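PDB 3SIG: poly(ADP-ribose) glycohydrolase, which hydrolyses the ribose-ribose glycosidic bonds of poly(ADP-ribose), releasing ADP-ribose, which binds in its macrodomain-type fold. Local coordinates for residues 143-148 with 200-205; 187-192 with 229-234. All coordinates share one frame; numbering follows the deposited sequence.

Contact 1. Residues 143-148 with 200-205; sequences YSDHLI and AAKVLA
K202 and D145 meet in a salt bridge between helix 189-209 and the loop leading into strand 147-157, with NZ of K202 2.8 Å from OD2 of D145. The ammonium approaches OD2 on the anti side of the carboxylate, 22° out of its plane. K202 is extended beyond CG, and its methylene chain crosses the aspartate at about a right angle, CD lying 3.7 Å from CB of D145. The carboxylate oxygens have separate cationic partners: OD1 is paired with NE of R199, three residues before K202, so the same helix supplies both positive groups. NZ of K202 also donates to P46 O, so two acceptors, one charged and one a backbone carbonyl, share the ammonium. At the start of strand 147-157 the contact turns apolar. L147 CG lies anti to the backbone N (chi1 179°), and the branch CD1 abuts V203, 3.7 Å from CA and 3.9 Å from CG2, the two side chains crossing at about a right angle. The backbone of L147 is hydrogen-bonded to Y44 of strand 42-44, an outermost strand of the mixed sheet. Helix 46-54 packs L49 and L53 against K202, while helix 229-240 places L239 against A200, A201 and L204.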
ATOM      1  N   TYR A 143      -1.871  -8.504 -14.314  1.00 12.08           N
ATOM      2  CA  TYR A 143      -0.561  -8.233 -13.710  1.00 11.51           C
ATOM      3  C   TYR A 143       0.012  -9.524 -13.136  1.00 10.22           C
ATOM      4  O   TYR A 143      -0.138 -10.595 -13.754  1.00 13.17           O
ATOM      5  CB  TYR A 143      -0.610  -7.072 -12.704  1.00 10.42           C
ATOM      6  CG  TYR A 143      -1.227  -5.826 -13.276  1.00 10.50           C
ATOM      7  CD1 TYR A 143      -0.849  -5.322 -14.501  1.00 12.83           C
ATOM      8  CD2 TYR A 143      -2.191  -5.135 -12.564  1.00 11.85           C
ATOM      9  CE1 TYR A 143      -1.415  -4.166 -14.997  1.00 14.28           C
ATOM     10  CE2 TYR A 143      -2.754  -3.991 -13.045  1.00 11.88           C
ATOM     11  CZ  TYR A 143      -2.384  -3.510 -14.247  1.00 12.88           C
ATOM     12  OH  TYR A 143      -2.943  -2.345 -14.698  1.00 16.05           O
ATOM     13  N   SER A 144       0.692  -9.484 -12.003  1.00 10.78           N
ATOM     14  CA  SER A 144       1.336 -10.669 -11.474  1.00 11.42           C
ATOM     15  C   SER A 144       1.425 -10.525  -9.950  1.00  9.44           C
ATOM     16  O   SER A 144       1.176  -9.457  -9.406  1.00  9.49           O
ATOM     17  CB  SER A 144       2.758 -10.812 -12.033  1.00 11.45           C
ATOM     18  OG  SER A 144       3.637  -9.864 -11.435  1.00 11.48           O
ATOM     19  N   ASP A 145       1.873 -11.587  -9.307  1.00 10.46           N
ATOM     20  CA  ASP A 145       2.059 -11.652  -7.865  1.00  9.93           C
ATOM     21  C   ASP A 145       3.419 -11.097  -7.424  1.00 12.08           C
ATOM     22  O   ASP A 145       3.748 -11.209  -6.253  1.00 13.02           O
ATOM     23  CB  ASP A 145       1.935 -13.088  -7.342  1.00 11.16           C
ATOM     24  CG  ASP A 145       0.557 -13.666  -7.467  1.00 12.71           C
ATOM     25  OD1 ASP A 145      -0.433 -12.939  -7.597  1.00 10.67           O
ATOM     26  OD2 ASP A 145       0.477 -14.920  -7.405  1.00 13.22           O
ATOM     27  N   HIS A 146       4.202 -10.469  -8.306  1.00  9.35           N
ATOM     28  CA  HIS A 146       5.421  -9.787  -7.826  1.00 10.81           C
ATOM     29  C   HIS A 146       5.049  -8.767  -6.747  1.00  9.21           C
ATOM     30  O   HIS A 146       4.048  -8.066  -6.881  1.00  9.91           O
ATOM     31  CB  HIS A 146       6.147  -9.019  -8.948  1.00 11.55           C
ATOM     32  CG  HIS A 146       6.807  -9.877  -9.985  1.00 12.57           C
ATOM     33  ND1 HIS A 146       8.163 -10.152 -10.015  1.00 18.15           N
ATOM     34  CD2 HIS A 146       6.276 -10.496 -11.058  1.00 10.29           C
ATOM     35  CE1 HIS A 146       8.433 -10.910 -11.074  1.00 12.35           C
ATOM     36  NE2 HIS A 146       7.302 -11.138 -11.716  1.00 18.11           N
ATOM     37  N   LEU A 147       5.908  -8.634  -5.739  1.00  9.65           N
ATOM     38  CA  LEU A 147       5.680  -7.710  -4.643  1.00  9.07           C
ATOM     39  C   LEU A 147       6.981  -7.011  -4.314  1.00  8.51           C
ATOM     40  O   LEU A 147       8.042  -7.616  -4.272  1.00 10.20           O
ATOM     41  CB  LEU A 147       5.135  -8.496  -3.407  1.00 10.36           C
ATOM     42  CG  LEU A 147       4.845  -7.717  -2.130  1.00 11.07           C
ATOM     43  CD1 LEU A 147       3.691  -8.424  -1.388  1.00 11.65           C
ATOM     44  CD2 LEU A 147       6.050  -7.719  -1.288  1.00 12.04           C
ATOM     45  N   ILE A 148       6.898  -5.716  -4.060  1.00  7.73           N
ATOM     46  CA  ILE A 148       8.039  -4.986  -3.522  1.00  8.00           C
ATOM     47  C   ILE A 148       7.803  -4.732  -2.047  1.00  7.32           C
ATOM     48  O   ILE A 148       6.756  -4.190  -1.640  1.00  7.56           O
ATOM     49  CB  ILE A 148       8.262  -3.655  -4.246  1.00  7.85           C
ATOM     50  CG1 ILE A 148       8.560  -3.850  -5.745  1.00  8.55           C
ATOM     51  CG2 ILE A 148       9.402  -2.887  -3.616  1.00  8.62           C
ATOM     52  CD1 ILE A 148       8.470  -2.591  -6.580  1.00  8.77           C
ATOM     53  N   ALA A 200      -3.430 -11.678  -2.486  1.00  7.59           N
ATOM     54  CA  ALA A 200      -3.588 -11.225  -1.108  1.00  6.57           C
ATOM     55  C   ALA A 200      -2.934 -12.173  -0.105  1.00  7.30           C
ATOM     56  O   ALA A 200      -2.321 -11.719   0.875  1.00  8.35           O
ATOM     57  CB  ALA A 200      -5.064 -11.051  -0.764  1.00  8.30           C
ATOM     58  N   ALA A 201      -2.986 -13.464  -0.361  1.00  7.73           N
ATOM     59  CA  ALA A 201      -2.331 -14.386   0.535  1.00  7.56           C
ATOM     60  C   ALA A 201      -0.826 -14.124   0.557  1.00  8.45           C
ATOM     61  O   ALA A 201      -0.170 -14.225   1.605  1.00  8.77           O
ATOM     62  CB  ALA A 201      -2.593 -15.799   0.129  1.00  9.01           C
ATOM     63  N   LYS A 202      -0.262 -13.826  -0.611  1.00  8.34           N
ATOM     64  CA  LYS A 202       1.164 -13.535  -0.723  1.00  8.27           C
ATOM     65  C   LYS A 202       1.555 -12.215  -0.060  1.00  9.25           C
ATOM     66  O   LYS A 202       2.627 -12.100   0.558  1.00  9.29           O
ATOM     67  CB  LYS A 202       1.592 -13.619  -2.210  1.00 10.29           C
ATOM     68  CG  LYS A 202       1.552 -15.004  -2.731  1.00 10.23           C
ATOM     69  CD  LYS A 202       1.850 -15.102  -4.220  1.00 12.32           C
ATOM     70  CE  LYS A 202       1.942 -16.554  -4.655  1.00 14.58           C
ATOM     71  NZ  LYS A 202       2.278 -16.679  -6.099  1.00 17.97           N
ATOM     72  N   VAL A 203       0.703 -11.212  -0.169  1.00  7.44           N
ATOM     73  CA  VAL A 203       0.920  -9.972   0.564  1.00  7.68           C
ATOM     74  C   VAL A 203       0.989 -10.243   2.077  1.00  8.05           C
ATOM     75  O   VAL A 203       1.908  -9.747   2.770  1.00  8.41           O
ATOM     76  CB  VAL A 203      -0.246  -8.981   0.279  1.00  8.10           C
ATOM     77  CG1 VAL A 203      -0.212  -7.811   1.245  1.00  9.70           C
ATOM     78  CG2 VAL A 203      -0.175  -8.475  -1.162  1.00  9.47           C
ATOM     79  N   LEU A 204       0.028 -10.999   2.601  1.00  8.15           N
ATOM     80  CA  LEU A 204       0.009 -11.314   4.020  1.00  6.90           C
ATOM     81  C   LEU A 204       1.211 -12.159   4.398  1.00  8.12           C
ATOM     82  O   LEU A 204       1.801 -11.970   5.480  1.00  9.38           O
ATOM     83  CB  LEU A 204      -1.290 -12.017   4.405  1.00  9.10           C
ATOM     84  CG  LEU A 204      -2.582 -11.222   4.276  1.00 11.64           C
ATOM     85  CD1 LEU A 204      -3.774 -12.049   4.740  1.00 11.50           C
ATOM     86  CD2 LEU A 204      -2.509  -9.996   5.012  1.00 13.02           C
ATOM     87  N   ALA A 205       1.601 -13.091   3.540  1.00  8.56           N
ATOM     88  CA  ALA A 205       2.769 -13.905   3.842  1.00  9.92           C
ATOM     89  C   ALA A 205       4.013 -13.039   3.926  1.00  8.94           C
ATOM     90  O   ALA A 205       4.860 -13.291   4.802  1.00 11.28           O
ATOM     91  CB  ALA A 205       2.951 -15.010   2.803  1.00 10.42           C
TER

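Contact 2. Residues 187-192 with 229-234; sequences RTVEEI and PAQVAE
A capping box opens helix 189-209, and Q231 of helix 229-240 reaches across to its first turn. NE2 of Q231 donates to the backbone O of V189 at 3.0 Å in a moderately bent bond. The acceptor lies close to the plane of the glutamine amide, but the donor stands above the carbonyl plane of V189, 39° out of it. CG of Q231 stands anti to the backbone N (chi1 -176°) and the chain stays extended to CD, which carries the amide across to helix 189-209. Each end of the amide also meets an apolar branch: CG1 of V189 is 3.6 Å from NE2 of Q231, and CG2 of I192 is 3.7 Å from OE1, the isoleucine crossing the glutamine at about a right angle. Within the box, E191 N donates to OG1 of T188 at 3.0 Å, and T188 N returns a bond to OE1 of E191 at 2.9 Å. T188 is the N-cap; its own N-H and that of E191 are both satisfied by the box. OE2 of E191 adds a long, weak salt bridge to NH1 of R187. I192 also packs on R180 and I183 of helix 180-183. Q231 and V232 both touch L196 further along helix 189-209, and V232 and A233 lean on F270 of helix 265-273.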
ATOM      1  N   ARG A 187     -12.719 -12.015 -18.034  1.00 20.10           N
ATOM      2  CA  ARG A 187     -12.401 -13.050 -17.051  1.00 20.72           C
ATOM      3  C   ARG A 187     -13.647 -13.211 -16.169  1.00 21.26           C
ATOM      4  O   ARG A 187     -14.373 -12.247 -15.945  1.00 18.83           O
ATOM      5  CB  ARG A 187     -11.204 -12.690 -16.179  1.00 20.55           C
ATOM      6  CG  ARG A 187      -9.914 -12.397 -16.922  1.00 25.67           C
ATOM      7  CD  ARG A 187      -9.276 -13.662 -17.378  1.00 25.18           C
ATOM      8  NE  ARG A 187      -7.967 -13.410 -17.978  1.00 24.25           N
ATOM      9  CZ  ARG A 187      -7.221 -14.341 -18.561  1.00 35.22           C
ATOM     10  NH1 ARG A 187      -7.637 -15.597 -18.623  1.00 43.74           N
ATOM     11  NH2 ARG A 187      -6.053 -14.008 -19.083  1.00 30.20           N
ATOM     12  N   THR A 188     -13.902 -14.410 -15.662  1.00 17.32           N
ATOM     13  CA  THR A 188     -15.087 -14.630 -14.838  1.00 16.81           C
ATOM     14  C   THR A 188     -14.855 -14.062 -13.421  1.00 13.94           C
ATOM     15  O   THR A 188     -13.724 -13.831 -12.998  1.00 15.41           O
ATOM     16  CB  THR A 188     -15.386 -16.117 -14.692  1.00 17.32           C
ATOM     17  OG1 THR A 188     -14.273 -16.732 -14.033  1.00 19.10           O
ATOM     18  CG2 THR A 188     -15.620 -16.791 -16.072  1.00 19.44           C
ATOM     19  N   VAL A 189     -15.946 -13.914 -12.690  1.00 14.73           N
ATOM     20  CA  VAL A 189     -15.909 -13.498 -11.292  1.00 14.87           C
ATOM     21  C   VAL A 189     -14.977 -14.404 -10.529  1.00 12.87           C
ATOM     22  O   VAL A 189     -14.157 -13.939  -9.722  1.00 13.81           O
ATOM     23  CB  VAL A 189     -17.335 -13.538 -10.689  1.00 16.41           C
ATOM     24  CG1 VAL A 189     -17.311 -13.303  -9.171  1.00 17.25           C
ATOM     25  CG2 VAL A 189     -18.221 -12.481 -11.363  1.00 21.01           C
ATOM     26  N   GLU A 190     -15.076 -15.699 -10.781  1.00 13.55           N
ATOM     27  CA  GLU A 190     -14.298 -16.682 -10.049  1.00 15.50           C
ATOM     28  C   GLU A 190     -12.812 -16.640 -10.419  1.00 15.22           C
ATOM     29  O   GLU A 190     -11.968 -16.808  -9.532  1.00 15.34           O
ATOM     30  CB  GLU A 190     -14.881 -18.079 -10.273  1.00 19.36           C
ATOM     31  CG  GLU A 190     -16.299 -18.250  -9.655  1.00 20.71           C
ATOM     32  CD  GLU A 190     -17.420 -17.498 -10.399  1.00 18.68           C
ATOM     33  OE1 GLU A 190     -17.323 -17.315 -11.639  1.00 20.12           O
ATOM     34  OE2 GLU A 190     -18.377 -17.082  -9.712  1.00 23.84           O
ATOM     35  N   GLU A 191     -12.490 -16.389 -11.677  1.00 15.11           N
ATOM     36  CA  GLU A 191     -11.105 -16.231 -12.089  1.00 17.23           C
ATOM     37  C   GLU A 191     -10.491 -15.036 -11.371  1.00 15.37           C
ATOM     38  O   GLU A 191      -9.365 -15.122 -10.842  1.00 15.24           O
ATOM     39  CB  GLU A 191     -10.988 -16.003 -13.598  1.00 17.43           C
ATOM     40  CG  GLU A 191     -11.011 -17.255 -14.451  1.00 23.09           C
ATOM     41  CD  GLU A 191     -10.892 -16.928 -15.939  1.00 36.30           C
ATOM     42  OE1 GLU A 191     -11.805 -16.284 -16.489  1.00 24.28           O
ATOM     43  OE2 GLU A 191      -9.866 -17.288 -16.554  1.00 46.37           O
ATOM     44  N   ILE A 192     -11.200 -13.909 -11.330  1.00 13.35           N
ATOM     45  CA  ILE A 192     -10.691 -12.725 -10.651  1.00 12.26           C
ATOM     46  C   ILE A 192     -10.567 -13.050  -9.171  1.00 11.63           C
ATOM     47  O   ILE A 192      -9.582 -12.669  -8.545  1.00 10.93           O
ATOM     48  CB  ILE A 192     -11.626 -11.530 -10.859  1.00 13.19           C
ATOM     49  CG1 ILE A 192     -11.636 -11.130 -12.332  1.00 15.79           C
ATOM     50  CG2 ILE A 192     -11.224 -10.331 -10.006  1.00 14.40           C
ATOM     51  CD1 ILE A 192     -10.323 -10.613 -12.793  1.00 21.42           C
ATOM     52  N   PRO A 229     -15.867  -4.181  -4.392  1.00 13.95           N
ATOM     53  CA  PRO A 229     -15.408  -4.180  -3.000  1.00 14.03           C
ATOM     54  C   PRO A 229     -15.936  -5.333  -2.148  1.00 12.39           C
ATOM     55  O   PRO A 229     -15.260  -5.745  -1.208  1.00 12.21           O
ATOM     56  CB  PRO A 229     -15.843  -2.818  -2.458  1.00 21.04           C
ATOM     57  CG  PRO A 229     -16.756  -2.261  -3.440  1.00 18.26           C
ATOM     58  CD  PRO A 229     -16.649  -2.983  -4.734  1.00 15.02           C
ATOM     59  N   ALA A 230     -17.117  -5.834  -2.438  1.00 11.94           N
ATOM     60  CA  ALA A 230     -17.575  -7.014  -1.706  1.00 12.66           C
ATOM     61  C   ALA A 230     -16.655  -8.210  -1.950  1.00 11.67           C
ATOM     62  O   ALA A 230     -16.348  -8.957  -1.025  1.00 12.09           O
ATOM     63  CB  ALA A 230     -19.038  -7.362  -2.056  1.00 15.16           C
ATOM     64  N   GLN A 231     -16.201  -8.393  -3.180  1.00 12.58           N
ATOM     65  CA  GLN A 231     -15.294  -9.490  -3.489  1.00 12.00           C
ATOM     66  C   GLN A 231     -13.922  -9.281  -2.840  1.00 11.63           C
ATOM     67  O   GLN A 231     -13.341 -10.230  -2.334  1.00 11.37           O
ATOM     68  CB  GLN A 231     -15.133  -9.671  -5.000  1.00 13.13           C
ATOM     69  CG  GLN A 231     -14.269 -10.857  -5.374  1.00 12.38           C
ATOM     70  CD  GLN A 231     -14.235 -11.076  -6.863  1.00 12.35           C
ATOM     71  OE1 GLN A 231     -14.083 -10.135  -7.652  1.00 14.44           O
ATOM     72  NE2 GLN A 231     -14.418 -12.314  -7.273  1.00 14.05           N
ATOM     73  N   VAL A 232     -13.429  -8.056  -2.792  1.00  9.92           N
ATOM     74  CA  VAL A 232     -12.120  -7.838  -2.186  1.00  9.42           C
ATOM     75  C   VAL A 232     -12.230  -7.996  -0.652  1.00  9.81           C
ATOM     76  O   VAL A 232     -11.380  -8.645  -0.031  1.00 10.00           O
ATOM     77  CB  VAL A 232     -11.514  -6.475  -2.585  1.00  9.66           C
ATOM     78  CG1 VAL A 232     -10.214  -6.260  -1.875  1.00 10.57           C
ATOM     79  CG2 VAL A 232     -11.302  -6.444  -4.122  1.00 11.69           C
ATOM     80  N   ALA A 233     -13.298  -7.489  -0.045  1.00  9.51           N
ATOM     81  CA  ALA A 233     -13.502  -7.700   1.383  1.00  9.85           C
ATOM     82  C   ALA A 233     -13.605  -9.196   1.674  1.00  9.47           C
ATOM     83  O   ALA A 233     -13.000  -9.691   2.626  1.00 10.87           O
ATOM     84  CB  ALA A 233     -14.744  -6.968   1.864  1.00 10.40           C
ATOM     85  N   GLU A 234     -14.362  -9.926   0.867  1.00 10.79           N
ATOM     86  CA  GLU A 234     -14.507 -11.375   1.067  1.00 11.49           C
ATOM     87  C   GLU A 234     -13.160 -12.092   0.921  1.00 11.22           C
ATOM     88  O   GLU A 234     -12.896 -13.065   1.642  1.00 11.47           O
ATOM     89  CB  GLU A 234     -15.547 -11.958   0.107  1.00 14.61           C
ATOM     90  CG  GLU A 234     -15.733 -13.448   0.265  1.00 18.22           C
ATOM     91  CD  GLU A 234     -16.277 -13.835   1.615  1.00 20.79           C
ATOM     92  OE1 GLU A 234     -17.053 -13.060   2.190  1.00 22.68           O
ATOM     93  OE2 GLU A 234     -15.941 -14.939   2.088  1.00 30.06           O
TER

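Both contacts use helix 189-209, at its N-terminal turn in contact 2 and further along in contact 1, with centres 16 Å apart and no touch between them. Contact 1 lies nearer the middle of the chain, and ties the helix to the start of a strand of the central mixed sheet; it combines an ion pair with buried aliphatic packing. Contact 2 is more peripheral and smaller, a helix-to-helix meeting in which a neutral amide bonds to the backbone carbonyl of the exposed V189. Helix 229-240 takes part in both settings, as the partner itself in contact 2 and as a neighbour of A200, A201 and L204 in contact 1.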